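Local coordinates for PbSGBP-B lipoprotein (Prevotella bryantii B14, PDB 6D2Y), which probably binds polysaccharide at the cell surface, as a magnesium-containing lipoprotein of a polysaccharide utilization locus whose C-terminal region resembles xyloglucan-binding domains, at residues N403-A411 with I429-L439; N102-D110 with D154-Y162. All coordinates share one frame; numbering follows the deposited sequence.

From the N terminus, the chain first builds a sheet to which strands 74-79 and 111-116 belong, and the loop between strands 95-99 and 111-116 supplies residues 102-110. Contact 2 opens there and closes when residues 154-162, which run from the end of strand 148-154 in the IPT/TIG region, come back against that loop and tie two successive beta modules. Contact 1 opens later, within the region assigned to xyloglucan binding, where residues 403-411 and 429-439 flank strand 423-428 and close a loop around it. The two contacts follow in series, neither nesting nor crossing. Their centres lie about 47 Å apart, on opposite sides of the chain's centre: one joins modules, the other joins loops within one.

Contact 1 (N403-A411 with I429-L439); sequences NLEFDGNSA and IKGAYNDKSVL
F406 lies against the backbone of G431, whose CA stands over one face of the ring, 3.5 Å from its centroid, a CH-pi contact. The ring is put there by chi1 of -175°, which turns CG opposite the backbone N, and CD1 of I429 then meets its edge at CZ. Y433 comes up beside it obliquely, CE1 to CD2 of F406 at 3.7 Å, with the ring planes 46° apart. The same tyrosine uses its edge for acids: Y433 OH points at E405 OE2, modelled at a doubtfully short 2.4 Å, and has Q366 N as a second partner, while D407 OD2 lies 3.5 Å from Y433 CD2. A chi1 of 57° sets the D407 carboxylate between its backbone N and carbonyl carbon, within reach of N409. There N409 N closes an Asx turn on OD1 and N409 ND2 binds OD2, both from above the carboxylate plane. From the other segment V438 N donates to D407 O at 3.3 Å, while L439 CD1 packs on the peptide between D407 and G408. The loop after strand 393-398 is thus laid on the one leaving strand 423-428, with L404 and L439 both reaching strand 372-374.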
loop_
_atom_site.group_PDB
_atom_site.type_symbol
_atom_site.label_atom_id
_atom_site.label_comp_id
_atom_site.label_asym_id
_atom_site.label_seq_id
_atom_site.Cartn_x
_atom_site.Cartn_y
_atom_site.Cartn_z
ATOM N N ASN A 403 -9.518 10.676 7.419
ATOM C CA ASN A 403 -10.766 10.715 8.173
ATOM C C ASN A 403 -10.528 10.999 9.652
ATOM O O ASN A 403 -11.312 10.579 10.505
ATOM C CB ASN A 403 -11.539 9.408 8.000
ATOM C CG ASN A 403 -10.695 8.183 8.298
ATOM O OD1 ASN A 403 -10.359 7.914 9.447
ATOM N ND2 ASN A 403 -10.345 7.436 7.259
ATOM N N LEU A 404 -9.450 11.705 9.971
ATOM C CA LEU A 404 -9.181 12.149 11.329
ATOM C C LEU A 404 -9.190 13.671 11.368
ATOM O O LEU A 404 -9.207 14.342 10.335
ATOM C CB LEU A 404 -7.842 11.600 11.842
ATOM C CG LEU A 404 -7.813 10.137 12.299
ATOM C CD1 LEU A 404 -7.769 9.182 11.115
ATOM C CD2 LEU A 404 -6.642 9.879 13.233
ATOM N N GLU A 405 -9.183 14.218 12.577
ATOM C CA GLU A 405 -9.199 15.656 12.779
ATOM C C GLU A 405 -8.036 16.042 13.690
ATOM O O GLU A 405 -7.433 15.193 14.353
ATOM C CB GLU A 405 -10.567 16.112 13.341
ATOM C CG GLU A 405 -10.621 17.494 13.955
ATOM C CD GLU A 405 -11.180 18.524 12.988
ATOM O OE1 GLU A 405 -11.652 18.126 11.909
ATOM O OE2 GLU A 405 -11.144 19.734 13.292
ATOM N N PHE A 406 -7.790 17.312 13.815
ATOM C CA PHE A 406 -6.616 17.831 14.411
ATOM C C PHE A 406 -6.315 17.281 15.747
ATOM O O PHE A 406 -5.197 17.283 16.161
ATOM C CB PHE A 406 -6.857 19.314 14.507
ATOM C CG PHE A 406 -5.729 20.103 14.997
ATOM C CD1 PHE A 406 -4.614 20.260 14.254
ATOM C CD2 PHE A 406 -5.821 20.758 16.152
ATOM C CE1 PHE A 406 -3.600 21.034 14.701
ATOM C CE2 PHE A 406 -4.817 21.524 16.611
ATOM C CZ PHE A 406 -3.698 21.662 15.886
ATOM N N ASP A 407 -7.316 16.937 16.498
ATOM C CA ASP A 407 -7.121 16.345 17.816
ATOM C C ASP A 407 -6.931 14.834 17.779
ATOM O O ASP A 407 -6.622 14.239 18.817
ATOM C CB ASP A 407 -8.303 16.683 18.733
ATOM C CG ASP A 407 -9.636 16.237 18.159
ATOM O OD1 ASP A 407 -9.661 15.749 17.009
ATOM O OD2 ASP A 407 -10.661 16.377 18.861
ATOM N N GLY A 408 -7.109 14.198 16.623
ATOM C CA GLY A 408 -6.952 12.766 16.495
ATOM C C GLY A 408 -8.246 11.985 16.494
ATOM O O GLY A 408 -8.226 10.791 16.172
ATOM N N ASN A 409 -9.364 12.614 16.841
ATOM C CA ASN A 409 -10.649 11.936 16.820
ATOM C C ASN A 409 -11.116 11.738 15.378
ATOM O O ASN A 409 -10.587 12.334 14.436
ATOM C CB ASN A 409 -11.681 12.725 17.625
ATOM C CG ASN A 409 -11.446 12.631 19.125
ATOM O OD1 ASN A 409 -11.737 11.611 19.751
ATOM N ND2 ASN A 409 -10.911 13.700 19.706
ATOM N N SER A 410 -12.119 10.878 15.211
ATOM C CA SER A 410 -12.664 10.599 13.887
ATOM C C SER A 410 -13.309 11.846 13.293
ATOM O O SER A 410 -14.080 12.540 13.958
ATOM C CB SER A 410 -13.678 9.454 13.963
ATOM O OG SER A 410 -13.265 8.461 14.886
ATOM N N ALA A 411 -13.002 12.122 12.028
ATOM C CA ALA A 411 -13.527 13.307 11.365
ATOM C C ALA A 411 -15.006 13.136 11.049
ATOM O O ALA A 411 -15.467 12.038 10.718
ATOM C CB ALA A 411 -12.755 13.594 10.083
ATOM N N ILE A 429 2.645 17.989 13.857
ATOM C CA ILE A 429 2.087 18.632 15.040
ATOM C C ILE A 429 1.099 17.678 15.694
ATOM O O ILE A 429 0.382 16.939 15.015
ATOM C CB ILE A 429 1.425 19.984 14.679
ATOM C CG1 ILE A 429 0.890 20.680 15.932
ATOM C CG2 ILE A 429 0.316 19.784 13.657
ATOM C CD1 ILE A 429 0.299 22.037 15.658
ATOM N N LYS A 430 1.080 17.693 17.024
ATOM C CA LYS A 430 0.048 17.032 17.811
ATOM C C LYS A 430 -0.984 18.083 18.204
ATOM O O LYS A 430 -0.685 18.996 18.980
ATOM C CB LYS A 430 0.641 16.352 19.042
ATOM C CG LYS A 430 -0.405 15.797 19.992
ATOM C CD LYS A 430 0.068 15.845 21.434
ATOM C CE LYS A 430 -0.873 15.074 22.341
ATOM N NZ LYS A 430 -0.156 14.336 23.415
ATOM N N GLY A 431 -2.193 17.960 17.659
ATOM C CA GLY A 431 -3.236 18.913 17.962
ATOM C C GLY A 431 -3.978 18.585 19.241
ATOM O O GLY A 431 -4.014 17.445 19.702
ATOM N N ALA A 432 -4.587 19.620 19.821
ATOM C CA ALA A 432 -5.322 19.469 21.074
ATOM C C ALA A 432 -6.506 20.432 21.042
ATOM O O ALA A 432 -6.348 21.626 21.310
ATOM C CB ALA A 432 -4.425 19.728 22.277
ATOM N N TYR A 433 -7.680 19.902 20.714
ATOM C CA TYR A 433 -8.906 20.686 20.742
ATOM C C TYR A 433 -9.417 20.807 22.167
ATOM O O TYR A 433 -9.611 19.796 22.851
ATOM C CB TYR A 433 -9.979 20.036 19.878
ATOM C CG TYR A 433 -9.939 20.427 18.429
ATOM C CD1 TYR A 433 -9.313 21.596 18.011
ATOM C CD2 TYR A 433 -10.530 19.624 17.477
ATOM C CE1 TYR A 433 -9.283 21.944 16.675
ATOM C CE2 TYR A 433 -10.508 19.961 16.159
ATOM C CZ TYR A 433 -9.886 21.114 15.753
ATOM O OH TYR A 433 -9.884 21.418 14.414
ATOM N N ASN A 434 -9.651 22.043 22.604
ATOM C CA ASN A 434 -10.234 22.318 23.915
ATOM C C ASN A 434 -9.436 21.636 25.024
ATOM O O ASN A 434 -9.985 20.963 25.899
ATOM C CB ASN A 434 -11.704 21.900 23.953
ATOM C CG ASN A 434 -12.643 23.054 23.668
ATOM O OD1 ASN A 434 -12.330 24.209 23.955
ATOM N ND2 ASN A 434 -13.797 22.747 23.088
ATOM N N ASP A 435 -8.114 21.800 24.963
ATOM C CA ASP A 435 -7.163 21.302 25.954
ATOM C C ASP A 435 -7.172 19.782 26.089
ATOM O O ASP A 435 -6.536 19.246 27.006
ATOM C CB ASP A 435 -7.401 21.940 27.330
ATOM C CG ASP A 435 -7.547 23.451 27.264
ATOM O OD1 ASP A 435 -8.455 23.947 26.559
ATOM O OD2 ASP A 435 -6.745 24.149 27.919
ATOM N N LYS A 436 -7.876 19.071 25.212
ATOM C CA LYS A 436 -7.961 17.617 25.255
ATOM C C LYS A 436 -7.420 17.049 23.950
ATOM O O LYS A 436 -7.781 17.521 22.867
ATOM C CB LYS A 436 -9.404 17.155 25.483
ATOM C CG LYS A 436 -10.059 17.749 26.723
ATOM C CD LYS A 436 -11.365 17.046 27.057
ATOM C CE LYS A 436 -11.431 16.673 28.528
ATOM N NZ LYS A 436 -11.266 15.208 28.733
ATOM N N SER A 437 -6.559 16.039 24.053
ATOM C CA SER A 437 -5.944 15.435 22.881
ATOM C C SER A 437 -5.967 13.920 23.011
ATOM O O SER A 437 -5.785 13.378 24.105
ATOM C CB SER A 437 -4.503 15.922 22.690
ATOM O OG SER A 437 -3.945 15.391 21.500
ATOM N N VAL A 438 -6.188 13.247 21.883
ATOM C CA VAL A 438 -6.276 11.792 21.842
ATOM C C VAL A 438 -4.971 11.236 21.286
ATOM O O VAL A 438 -4.521 10.155 21.684
ATOM C CB VAL A 438 -7.494 11.341 21.011
ATOM C CG1 VAL A 438 -7.272 9.965 20.399
ATOM C CG2 VAL A 438 -8.746 11.342 21.876
ATOM N N LEU A 439 -4.344 11.981 20.378
ATOM C CA LEU A 439 -3.048 11.577 19.862
ATOM C C LEU A 439 -2.019 11.541 20.992
ATOM O O LEU A 439 -2.177 12.223 22.009
ATOM C CB LEU A 439 -2.586 12.524 18.756
ATOM C CG LEU A 439 -3.488 12.606 17.524
ATOM C CD1 LEU A 439 -3.605 14.042 17.029
ATOM C CD2 LEU A 439 -2.996 11.678 16.420
#

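Contact 2 (N102-D110 with D154-Y162); sequences NEIPSVVTD and DYFLDYDNY
V108 sets a methyl squarely on the ring of Y159: CG1 stands 3.4 Å from the centroid and only 7° off the normal, a CH-pi contact over the centre of one face. The valine gets it there with chi1 of 52°, which places CG1 between its backbone N and carbonyl carbon, and the two side chains run at about a right angle. While the face takes the methyl, the edge of the ring takes backbone oxygens. P105 O lies in the ring plane and accepts from Y159 OH at 2.8 Å, and S106 O comes within 3.2 Å of Y159 CE2. Farther along, I104 spreads its branches, CG2 crossing obliquely to L157 CD1 at 4.2 Å and CD1 reaching the edge of the Y155 ring. At the other end N161 brackets V108 with its amide: ND2 donates to V108 O at 3.1 Å, tilted out of the carbonyl plane, and OD1 receives a water that in turn accepts from V108 N. Y207 gives the phenol of Y159 a second polar partner. Apolar contacts run from I104 to V108, and N161 adds the polar end; two direct bonds to carbonyls and one water are consistent with a defined loop pairing.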
loop_
_atom_site.group_PDB
_atom_site.type_symbol
_atom_site.label_atom_id
_atom_site.label_comp_id
_atom_site.label_asym_id
_atom_site.label_seq_id
_atom_site.Cartn_x
_atom_site.Cartn_y
_atom_site.Cartn_z
ATOM N N ASN A 102 -5.394 -27.303 5.606
ATOM C CA ASN A 102 -5.327 -25.847 5.540
ATOM C C ASN A 102 -3.956 -25.344 5.111
ATOM O O ASN A 102 -3.850 -24.239 4.567
ATOM C CB ASN A 102 -5.695 -25.241 6.898
ATOM C CG ASN A 102 -6.171 -23.798 6.792
ATOM O OD1 ASN A 102 -6.651 -23.211 7.763
ATOM N ND2 ASN A 102 -6.054 -23.226 5.598
ATOM N N GLU A 103 -2.903 -26.125 5.335
ATOM C CA GLU A 103 -1.550 -25.635 5.118
ATOM C C GLU A 103 -1.202 -25.591 3.635
ATOM O O GLU A 103 -1.627 -26.447 2.852
ATOM C CB GLU A 103 -0.544 -26.509 5.866
ATOM C CG GLU A 103 -0.608 -26.351 7.373
ATOM C CD GLU A 103 -0.500 -24.901 7.807
ATOM O OE1 GLU A 103 0.368 -24.180 7.270
ATOM O OE2 GLU A 103 -1.287 -24.484 8.681
ATOM N N ILE A 104 -0.427 -24.584 3.258
ATOM C CA ILE A 104 0.056 -24.461 1.878
ATOM C C ILE A 104 1.074 -25.566 1.608
ATOM O O ILE A 104 1.990 -25.772 2.422
ATOM C CB ILE A 104 0.674 -23.078 1.656
ATOM C CG1 ILE A 104 -0.415 -22.039 1.380
ATOM C CG2 ILE A 104 1.682 -23.111 0.511
ATOM C CD1 ILE A 104 -0.115 -20.679 1.962
ATOM N N PRO A 105 0.962 -26.299 0.503
ATOM C CA PRO A 105 1.942 -27.356 0.220
ATOM C C PRO A 105 3.295 -26.777 -0.169
ATOM O O PRO A 105 3.382 -25.812 -0.932
ATOM C CB PRO A 105 1.305 -28.123 -0.945
ATOM C CG PRO A 105 0.422 -27.107 -1.618
ATOM C CD PRO A 105 -0.100 -26.231 -0.516
ATOM N N SER A 106 4.361 -27.386 0.362
ATOM C CA SER A 106 5.713 -26.930 0.048
ATOM C C SER A 106 6.192 -27.476 -1.292
ATOM O O SER A 106 6.867 -26.769 -2.046
ATOM C CB SER A 106 6.683 -27.332 1.161
ATOM O OG SER A 106 6.516 -26.499 2.297
ATOM N N VAL A 107 5.873 -28.731 -1.602
ATOM C CA VAL A 107 6.116 -29.324 -2.913
ATOM C C VAL A 107 4.754 -29.701 -3.490
ATOM O O VAL A 107 4.025 -30.517 -2.913
ATOM C CB VAL A 107 7.067 -30.529 -2.832
ATOM C CG1 VAL A 107 6.651 -31.474 -1.723
ATOM C CG2 VAL A 107 7.112 -31.258 -4.181
ATOM N N VAL A 108 4.379 -29.065 -4.596
ATOM C CA VAL A 108 3.065 -29.244 -5.203
ATOM C C VAL A 108 3.194 -30.188 -6.388
ATOM O O VAL A 108 4.056 -30.004 -7.257
ATOM C CB VAL A 108 2.457 -27.890 -5.617
ATOM C CG1 VAL A 108 3.422 -27.085 -6.475
ATOM C CG2 VAL A 108 1.137 -28.089 -6.357
ATOM N N THR A 109 2.351 -31.216 -6.414
ATOM C CA THR A 109 2.325 -32.156 -7.522
ATOM C C THR A 109 0.951 -32.267 -8.161
ATOM O O THR A 109 0.803 -33.007 -9.141
ATOM C CB THR A 109 2.793 -33.547 -7.069
ATOM O OG1 THR A 109 2.097 -33.934 -5.876
ATOM C CG2 THR A 109 4.292 -33.539 -6.800
ATOM N N ASP A 110 -0.050 -31.550 -7.648
ATOM C CA ASP A 110 -1.416 -31.595 -8.168
ATOM C C ASP A 110 -1.936 -33.029 -8.206
ATOM O O ASP A 110 -2.471 -33.506 -9.210
ATOM C CB ASP A 110 -1.506 -30.935 -9.546
ATOM C CG ASP A 110 -1.382 -29.424 -9.477
ATOM O OD1 ASP A 110 -1.539 -28.854 -8.375
ATOM O OD2 ASP A 110 -1.134 -28.804 -10.531
ATOM N N ASP A 154 1.454 -10.960 -0.129
ATOM C CA ASP A 154 1.076 -12.254 0.416
ATOM C C ASP A 154 0.988 -13.262 -0.720
ATOM O O ASP A 154 0.826 -12.899 -1.888
ATOM C CB ASP A 154 -0.253 -12.179 1.176
ATOM C CG ASP A 154 -0.391 -13.273 2.217
ATOM O OD1 ASP A 154 0.343 -14.279 2.122
ATOM O OD2 ASP A 154 -1.233 -13.130 3.127
ATOM N N TYR A 155 1.103 -14.539 -0.350
ATOM C CA TYR A 155 0.978 -15.659 -1.285
ATOM C C TYR A 155 2.011 -15.573 -2.409
ATOM O O TYR A 155 1.709 -15.827 -3.577
ATOM C CB TYR A 155 -0.443 -15.755 -1.845
ATOM C CG TYR A 155 -1.490 -15.930 -0.767
ATOM C CD1 TYR A 155 -2.384 -14.910 -0.463
ATOM C CD2 TYR A 155 -1.577 -17.114 -0.044
ATOM C CE1 TYR A 155 -3.337 -15.068 0.528
ATOM C CE2 TYR A 155 -2.525 -17.278 0.947
ATOM C CZ TYR A 155 -3.402 -16.253 1.229
ATOM O OH TYR A 155 -4.347 -16.419 2.215
ATOM N N PHE A 156 3.243 -15.211 -2.050
ATOM C CA PHE A 156 4.382 -15.289 -2.964
ATOM C C PHE A 156 4.997 -16.671 -2.793
ATOM O O PHE A 156 5.883 -16.886 -1.967
ATOM C CB PHE A 156 5.396 -14.189 -2.677
ATOM C CG PHE A 156 4.858 -12.799 -2.856
ATOM C CD1 PHE A 156 3.935 -12.517 -3.850
ATOM C CD2 PHE A 156 5.281 -11.771 -2.028
ATOM C CE1 PHE A 156 3.443 -11.235 -4.013
ATOM C CE2 PHE A 156 4.793 -10.489 -2.184
ATOM C CZ PHE A 156 3.872 -10.220 -3.179
ATOM N N LEU A 157 4.513 -17.628 -3.578
ATOM C CA LEU A 157 4.927 -19.020 -3.462
ATOM C C LEU A 157 5.672 -19.433 -4.725
ATOM O O LEU A 157 5.128 -19.347 -5.831
ATOM C CB LEU A 157 3.721 -19.924 -3.209
ATOM C CG LEU A 157 2.695 -19.319 -2.249
ATOM C CD1 LEU A 157 1.366 -20.050 -2.330
ATOM C CD2 LEU A 157 3.232 -19.320 -0.823
ATOM N N ASP A 158 6.912 -19.886 -4.549
ATOM C CA ASP A 158 7.810 -20.239 -5.639
ATOM C C ASP A 158 8.087 -21.736 -5.600
ATOM O O ASP A 158 8.442 -22.277 -4.547
ATOM C CB ASP A 158 9.116 -19.445 -5.529
ATOM C CG ASP A 158 10.087 -19.749 -6.653
ATOM O OD1 ASP A 158 9.728 -19.535 -7.829
ATOM O OD2 ASP A 158 11.218 -20.187 -6.355
ATOM N N TYR A 159 7.923 -22.401 -6.743
ATOM C CA TYR A 159 8.120 -23.839 -6.851
ATOM C C TYR A 159 9.093 -24.147 -7.981
ATOM O O TYR A 159 9.276 -23.351 -8.905
ATOM C CB TYR A 159 6.802 -24.583 -7.105
ATOM C CG TYR A 159 5.766 -24.436 -6.015
ATOM C CD1 TYR A 159 4.649 -23.629 -6.196
ATOM C CD2 TYR A 159 5.893 -25.116 -4.810
ATOM C CE1 TYR A 159 3.696 -23.496 -5.208
ATOM C CE2 TYR A 159 4.942 -24.990 -3.815
ATOM C CZ TYR A 159 3.844 -24.177 -4.020
ATOM O OH TYR A 159 2.893 -24.043 -3.036
ATOM N N ASP A 160 9.710 -25.329 -7.894
ATOM C CA ASP A 160 10.594 -25.792 -8.960
ATOM C C ASP A 160 9.835 -25.945 -10.271
ATOM O O ASP A 160 10.256 -25.425 -11.312
ATOM C CB ASP A 160 11.243 -27.119 -8.566
ATOM C CG ASP A 160 12.201 -26.976 -7.406
ATOM O OD1 ASP A 160 12.756 -28.007 -6.964
ATOM O OD2 ASP A 160 12.404 -25.837 -6.939
ATOM N N ASN A 161 8.710 -26.658 -10.238
ATOM C CA ASN A 161 7.928 -26.914 -11.442
ATOM C C ASN A 161 7.133 -25.700 -11.907
ATOM O O ASN A 161 6.549 -25.747 -12.997
ATOM C CB ASN A 161 6.989 -28.101 -11.208
ATOM C CG ASN A 161 6.368 -28.094 -9.822
ATOM O OD1 ASN A 161 7.021 -27.744 -8.836
ATOM N ND2 ASN A 161 5.103 -28.492 -9.739
ATOM N N TYR A 162 7.094 -24.627 -11.124
ATOM C CA TYR A 162 6.435 -23.398 -11.547
ATOM C C TYR A 162 7.031 -22.209 -10.801
ATOM O O TYR A 162 6.613 -21.905 -9.677
ATOM C CB TYR A 162 4.926 -23.476 -11.315
ATOM C CG TYR A 162 4.120 -22.677 -12.317
ATOM C CD1 TYR A 162 4.255 -21.296 -12.401
ATOM C CD2 TYR A 162 3.228 -23.303 -13.179
ATOM C CE1 TYR A 162 3.524 -20.560 -13.315
ATOM C CE2 TYR A 162 2.492 -22.574 -14.098
ATOM C CZ TYR A 162 2.644 -21.204 -14.161
ATOM O OH TYR A 162 1.916 -20.473 -15.071
HETATM O O HOH W 1 7.000 -28.333 -6.140
#